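PDB 3RJU: beta-lactamase/D-alanine Carboxypeptidase from Yersinia pestis, which probably acts as a serine beta-lactamase or D-alanine carboxypeptidase of the penicillin-binding protein type, hydrolysing beta-lactams or D-alanine-terminated peptides. Local coordinates for residues G79-A91 with A102-H114. Numbering follows the deposited sequence.
Sequences GIVKLTDPLKKYA and AKQPIRLLHLASH
Ile106 O is gripped by Leu87 N (2.8 Å, 163° at the hydrogen) and by a water that it shares with Lys88 N, while Pro86 CA adds a CA-H...O contact. Next to it, Leu108 N donates to Asp85 O at 2.9 Å; the Leu87 and Leu108 bonds flank Pro86 and Arg107, whose backbones form a single beta bridge. Further on, Leu83 O accepts from Leu109 N at 2.8 Å; the first turn of helix 108-113, whose N-cap position is Arg107, thus gives two amides to carbonyls of 79-91. The Arg107 chain, extended from CG to NE, runs beside Pro86 and brings NH1 within 2.8 Å of Thr84 O, which lies 6° out of the guanidinium plane; Pro105 CG packs over one face of that group. Leu108 CD1 abuts Val81 CB (4.0 Å) and Tyr90 CE2 (4.1 Å), which lie together on one side of it. Asp85 OD2 accepts from Lys82 N and from Tyr90 OH (2.5 Å) on opposite faces of its carboxylate, tying Tyr90 to the Lys82-Asp85 turn. With CG anti to the backbone N (chi1 175°), Leu87 sends CD1 to Leu111 CD1 at 4.0 Å, the side chains crossing at about a right angle. The contact joins the connection after helix 64-77 to helix 108-113: Val81, Leu87 and Tyr90 pack on helix 162-175, while Leu83 and Leu109 touch Tyr262 of edge strand 261-264.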
loop_
_atom_site.group_PDB
_atom_site.type_symbol
_atom_site.label_atom_id
_atom_site.label_comp_id
_atom_site.label_asym_id
_atom_site.label_seq_id
_atom_site.Cartn_x
_atom_site.Cartn_y
_atom_site.Cartn_z
ATOM N N GLY A 79 21.655 -4.204 7.654
ATOM C CA GLY A 79 22.158 -3.913 8.989
ATOM C C GLY A 79 22.013 -2.462 9.423
ATOM O O GLY A 79 22.596 -2.055 10.429
ATOM N N ILE A 80 21.245 -1.679 8.665
ATOM C CA ILE A 80 21.040 -0.251 8.955
ATOM C C ILE A 80 19.935 0.027 9.992
ATOM O O ILE A 80 20.011 0.993 10.767
ATOM C CB ILE A 80 20.777 0.533 7.653
ATOM C CG1 ILE A 80 22.063 0.569 6.802
ATOM C CG2 ILE A 80 20.259 1.932 7.957
ATOM C CD1 ILE A 80 21.853 1.096 5.410
ATOM N N VAL A 81 18.914 -0.821 10.013
ATOM C CA VAL A 81 17.941 -0.828 11.114
ATOM C C VAL A 81 17.708 -2.256 11.537
ATOM O O VAL A 81 18.150 -3.183 10.860
ATOM C CB VAL A 81 16.563 -0.209 10.735
ATOM C CG1 VAL A 81 16.722 1.217 10.233
ATOM C CG2 VAL A 81 15.806 -1.087 9.719
ATOM N N LYS A 82 17.021 -2.419 12.663
ATOM C CA LYS A 82 16.433 -3.694 13.058
ATOM C C LYS A 82 14.935 -3.464 13.205
ATOM O O LYS A 82 14.513 -2.390 13.662
ATOM C CB LYS A 82 16.997 -4.163 14.397
ATOM C CG LYS A 82 18.471 -4.499 14.374
ATOM C CD LYS A 82 18.900 -4.891 15.771
ATOM C CE LYS A 82 20.331 -5.389 15.819
ATOM N NZ LYS A 82 20.681 -5.810 17.212
ATOM N N LEU A 83 14.130 -4.458 12.830
ATOM C CA LEU A 83 12.683 -4.361 13.013
ATOM C C LEU A 83 12.319 -4.077 14.462
ATOM O O LEU A 83 11.270 -3.491 14.750
ATOM C CB LEU A 83 11.972 -5.630 12.556
ATOM C CG LEU A 83 11.480 -5.600 11.103
ATOM C CD1 LEU A 83 12.600 -5.303 10.123
ATOM C CD2 LEU A 83 10.785 -6.911 10.785
ATOM N N THR A 84 13.177 -4.507 15.379
ATOM C CA THR A 84 12.919 -4.339 16.806
ATOM C C THR A 84 13.438 -3.017 17.391
ATOM O O THR A 84 13.296 -2.768 18.593
ATOM C CB THR A 84 13.518 -5.503 17.589
ATOM O OG1 THR A 84 14.868 -5.687 17.164
ATOM C CG2 THR A 84 12.732 -6.785 17.319
ATOM N N ASP A 85 14.039 -2.165 16.563
ATOM C CA ASP A 85 14.553 -0.895 17.078
ATOM C C ASP A 85 13.405 -0.057 17.595
ATOM O O ASP A 85 12.379 0.094 16.923
ATOM C CB ASP A 85 15.218 -0.071 15.979
ATOM C CG ASP A 85 16.593 -0.577 15.610
ATOM O OD1 ASP A 85 17.196 -1.319 16.413
ATOM O OD2 ASP A 85 17.074 -0.209 14.519
ATOM N N PRO A 86 13.578 0.528 18.772
ATOM C CA PRO A 86 12.612 1.540 19.225
ATOM C C PRO A 86 12.566 2.713 18.251
ATOM O O PRO A 86 13.612 3.131 17.738
ATOM C CB PRO A 86 13.202 1.998 20.552
ATOM C CG PRO A 86 13.973 0.795 21.041
ATOM C CD PRO A 86 14.581 0.199 19.807
ATOM N N LEU A 87 11.371 3.230 17.979
ATOM C CA LEU A 87 11.270 4.452 17.198
ATOM C C LEU A 87 12.165 5.548 17.791
ATOM O O LEU A 87 12.745 6.349 17.061
ATOM C CB LEU A 87 9.823 4.932 17.136
ATOM C CG LEU A 87 9.582 6.271 16.438
ATOM C CD1 LEU A 87 10.038 6.192 14.994
ATOM C CD2 LEU A 87 8.104 6.641 16.500
ATOM N N LYS A 88 12.284 5.584 19.113
ATOM C CA LYS A 88 13.051 6.643 19.761
ATOM C C LYS A 88 14.546 6.605 19.412
ATOM O O LYS A 88 15.261 7.573 19.660
ATOM C CB LYS A 88 12.839 6.627 21.281
ATOM C CG LYS A 88 13.506 5.474 21.997
ATOM C CD LYS A 88 13.825 5.856 23.444
ATOM C CE LYS A 88 12.569 6.028 24.296
ATOM N NZ LYS A 88 11.919 4.738 24.696
ATOM N N LYS A 89 15.014 5.504 18.828
ATOM C CA LYS A 89 16.399 5.441 18.349
ATOM C C LYS A 89 16.649 6.417 17.203
ATOM O O LYS A 89 17.785 6.890 17.006
ATOM C CB LYS A 89 16.754 4.023 17.903
ATOM C CG LYS A 89 18.186 3.813 17.496
ATOM C CD LYS A 89 18.495 2.319 17.437
ATOM C CE LYS A 89 19.960 2.067 17.073
ATOM N NZ LYS A 89 20.238 2.531 15.670
ATOM N N TYR A 90 15.588 6.707 16.450
ATOM C CA TYR A 90 15.680 7.522 15.241
ATOM C C TYR A 90 14.980 8.864 15.399
ATOM O O TYR A 90 14.608 9.501 14.412
ATOM C CB TYR A 90 15.145 6.733 14.032
ATOM C CG TYR A 90 15.889 5.437 13.897
ATOM C CD1 TYR A 90 17.219 5.434 13.512
ATOM C CD2 TYR A 90 15.285 4.220 14.207
ATOM C CE1 TYR A 90 17.932 4.262 13.423
ATOM C CE2 TYR A 90 15.994 3.020 14.108
ATOM C CZ TYR A 90 17.318 3.058 13.722
ATOM O OH TYR A 90 18.060 1.912 13.625
ATOM N N ALA A 91 14.832 9.297 16.645
ATOM C CA ALA A 91 14.193 10.574 16.947
ATOM C C ALA A 91 15.199 11.697 16.771
ATOM O O ALA A 91 16.382 11.509 17.029
ATOM C CB ALA A 91 13.649 10.579 18.371
ATOM N N ALA A 102 8.359 2.311 30.358
ATOM C CA ALA A 102 9.787 2.387 30.040
ATOM C C ALA A 102 10.300 1.187 29.229
ATOM O O ALA A 102 11.067 1.347 28.261
ATOM C CB ALA A 102 10.611 2.564 31.323
ATOM N N LYS A 103 9.866 -0.009 29.611
ATOM C CA LYS A 103 10.369 -1.224 28.996
ATOM C C LYS A 103 9.531 -1.691 27.806
ATOM O O LYS A 103 9.811 -2.741 27.230
ATOM C CB LYS A 103 10.467 -2.355 30.031
ATOM C CG LYS A 103 11.296 -2.012 31.285
ATOM C CD LYS A 103 12.746 -1.698 30.958
ATOM C CE LYS A 103 13.530 -1.368 32.237
ATOM N NZ LYS A 103 14.973 -1.080 31.995
ATOM N N GLN A 104 8.491 -0.925 27.454
ATOM C CA GLN A 104 7.615 -1.268 26.310
ATOM C C GLN A 104 7.589 -0.159 25.259
ATOM O O GLN A 104 6.553 0.434 24.993
ATOM C CB GLN A 104 6.175 -1.586 26.770
ATOM C CG GLN A 104 6.056 -2.781 27.724
ATOM C CD GLN A 104 4.729 -3.535 27.608
ATOM O OE1 GLN A 104 4.384 -4.043 26.521
ATOM N NE2 GLN A 104 3.975 -3.627 28.740
ATOM N N PRO A 105 8.743 0.140 24.658
ATOM C CA PRO A 105 8.746 1.221 23.661
ATOM C C PRO A 105 8.046 0.820 22.376
ATOM O O PRO A 105 7.971 -0.367 22.076
ATOM C CB PRO A 105 10.235 1.417 23.375
ATOM C CG PRO A 105 10.830 0.044 23.617
ATOM C CD PRO A 105 10.071 -0.485 24.817
ATOM N N ILE A 106 7.567 1.797 21.616
ATOM C CA ILE A 106 7.116 1.528 20.264
ATOM C C ILE A 106 8.329 1.176 19.409
ATOM O O ILE A 106 9.295 1.929 19.385
ATOM C CB ILE A 106 6.420 2.761 19.677
ATOM C CG1 ILE A 106 5.102 3.005 20.414
ATOM C CG2 ILE A 106 6.171 2.609 18.174
ATOM C CD1 ILE A 106 4.520 4.379 20.189
ATOM N N ARG A 107 8.277 0.040 18.710
ATOM C CA ARG A 107 9.362 -0.388 17.836
ATOM C C ARG A 107 8.950 -0.303 16.364
ATOM O O ARG A 107 7.756 -0.171 16.056
ATOM C CB ARG A 107 9.799 -1.811 18.186
ATOM C CG ARG A 107 10.192 -1.941 19.640
ATOM C CD ARG A 107 10.420 -3.397 20.029
ATOM N NE ARG A 107 10.677 -3.510 21.464
ATOM C CZ ARG A 107 11.883 -3.443 22.034
ATOM N NH1 ARG A 107 12.971 -3.290 21.287
ATOM N NH2 ARG A 107 12.000 -3.546 23.361
ATOM N N LEU A 108 9.917 -0.367 15.458
ATOM C CA LEU A 108 9.588 -0.220 14.036
ATOM C C LEU A 108 8.556 -1.264 13.590
ATOM O O LEU A 108 7.618 -0.934 12.872
ATOM C CB LEU A 108 10.828 -0.257 13.137
ATOM C CG LEU A 108 11.916 0.780 13.450
ATOM C CD1 LEU A 108 13.037 0.681 12.426
ATOM C CD2 LEU A 108 11.373 2.214 13.547
ATOM N N LEU A 109 8.709 -2.497 14.069
ATOM C CA LEU A 109 7.759 -3.575 13.804
ATOM C C LEU A 109 6.321 -3.188 14.156
ATOM O O LEU A 109 5.368 -3.559 13.445
ATOM C CB LEU A 109 8.179 -4.838 14.573
ATOM C CG LEU A 109 7.181 -5.988 14.541
ATOM C CD1 LEU A 109 6.989 -6.465 13.088
ATOM C CD2 LEU A 109 7.656 -7.133 15.428
ATOM N N HIS A 110 6.155 -2.470 15.264
ATOM C CA HIS A 110 4.818 -2.063 15.694
ATOM C C HIS A 110 4.229 -1.047 14.722
ATOM O O HIS A 110 3.038 -1.087 14.422
ATOM C CB HIS A 110 4.825 -1.489 17.118
ATOM C CG HIS A 110 5.295 -2.459 18.154
ATOM N ND1 HIS A 110 6.375 -2.207 18.976
ATOM C CD2 HIS A 110 4.831 -3.687 18.498
ATOM C CE1 HIS A 110 6.551 -3.236 19.792
ATOM N NE2 HIS A 110 5.638 -4.154 19.512
ATOM N N LEU A 111 5.052 -0.112 14.254
ATOM C CA LEU A 111 4.558 0.860 13.283
ATOM C C LEU A 111 4.108 0.128 12.020
ATOM O O LEU A 111 3.071 0.463 11.439
ATOM C CB LEU A 111 5.653 1.874 12.929
ATOM C CG LEU A 111 6.249 2.657 14.106
ATOM C CD1 LEU A 111 7.453 3.461 13.596
ATOM C CD2 LEU A 111 5.220 3.567 14.749
ATOM N N ALA A 112 4.891 -0.857 11.577
ATOM C CA ALA A 112 4.598 -1.537 10.309
ATOM C C ALA A 112 3.380 -2.458 10.364
ATOM O O ALA A 112 2.724 -2.714 9.348
ATOM C CB ALA A 112 5.828 -2.321 9.821
ATOM N N SER A 113 3.097 -2.985 11.550
ATOM C CA SER A 113 1.999 -3.931 11.747
ATOM C C SER A 113 0.737 -3.302 12.395
ATOM O O SER A 113 -0.205 -4.018 12.749
ATOM C CB SER A 113 2.464 -5.109 12.612
ATOM O OG SER A 113 2.901 -4.659 13.898
ATOM N N HIS A 114 0.723 -1.979 12.556
ATOM C CA HIS A 114 -0.439 -1.263 13.110
ATOM C C HIS A 114 -0.703 -1.554 14.591
ATOM O O HIS A 114 -1.836 -1.398 15.087
ATOM C CB HIS A 114 -1.719 -1.511 12.279
ATOM C CG HIS A 114 -1.551 -1.179 10.833
ATOM N ND1 HIS A 114 -1.396 0.114 10.364
ATOM C CD2 HIS A 114 -1.475 -1.986 9.751
ATOM C CE1 HIS A 114 -1.243 0.084 9.050
ATOM N NE2 HIS A 114 -1.285 -1.178 8.655
HETATM O O HOH W 1 10.362 4.129 20.719
HETATM O O HOH W 2 10.574 3.361 26.477
#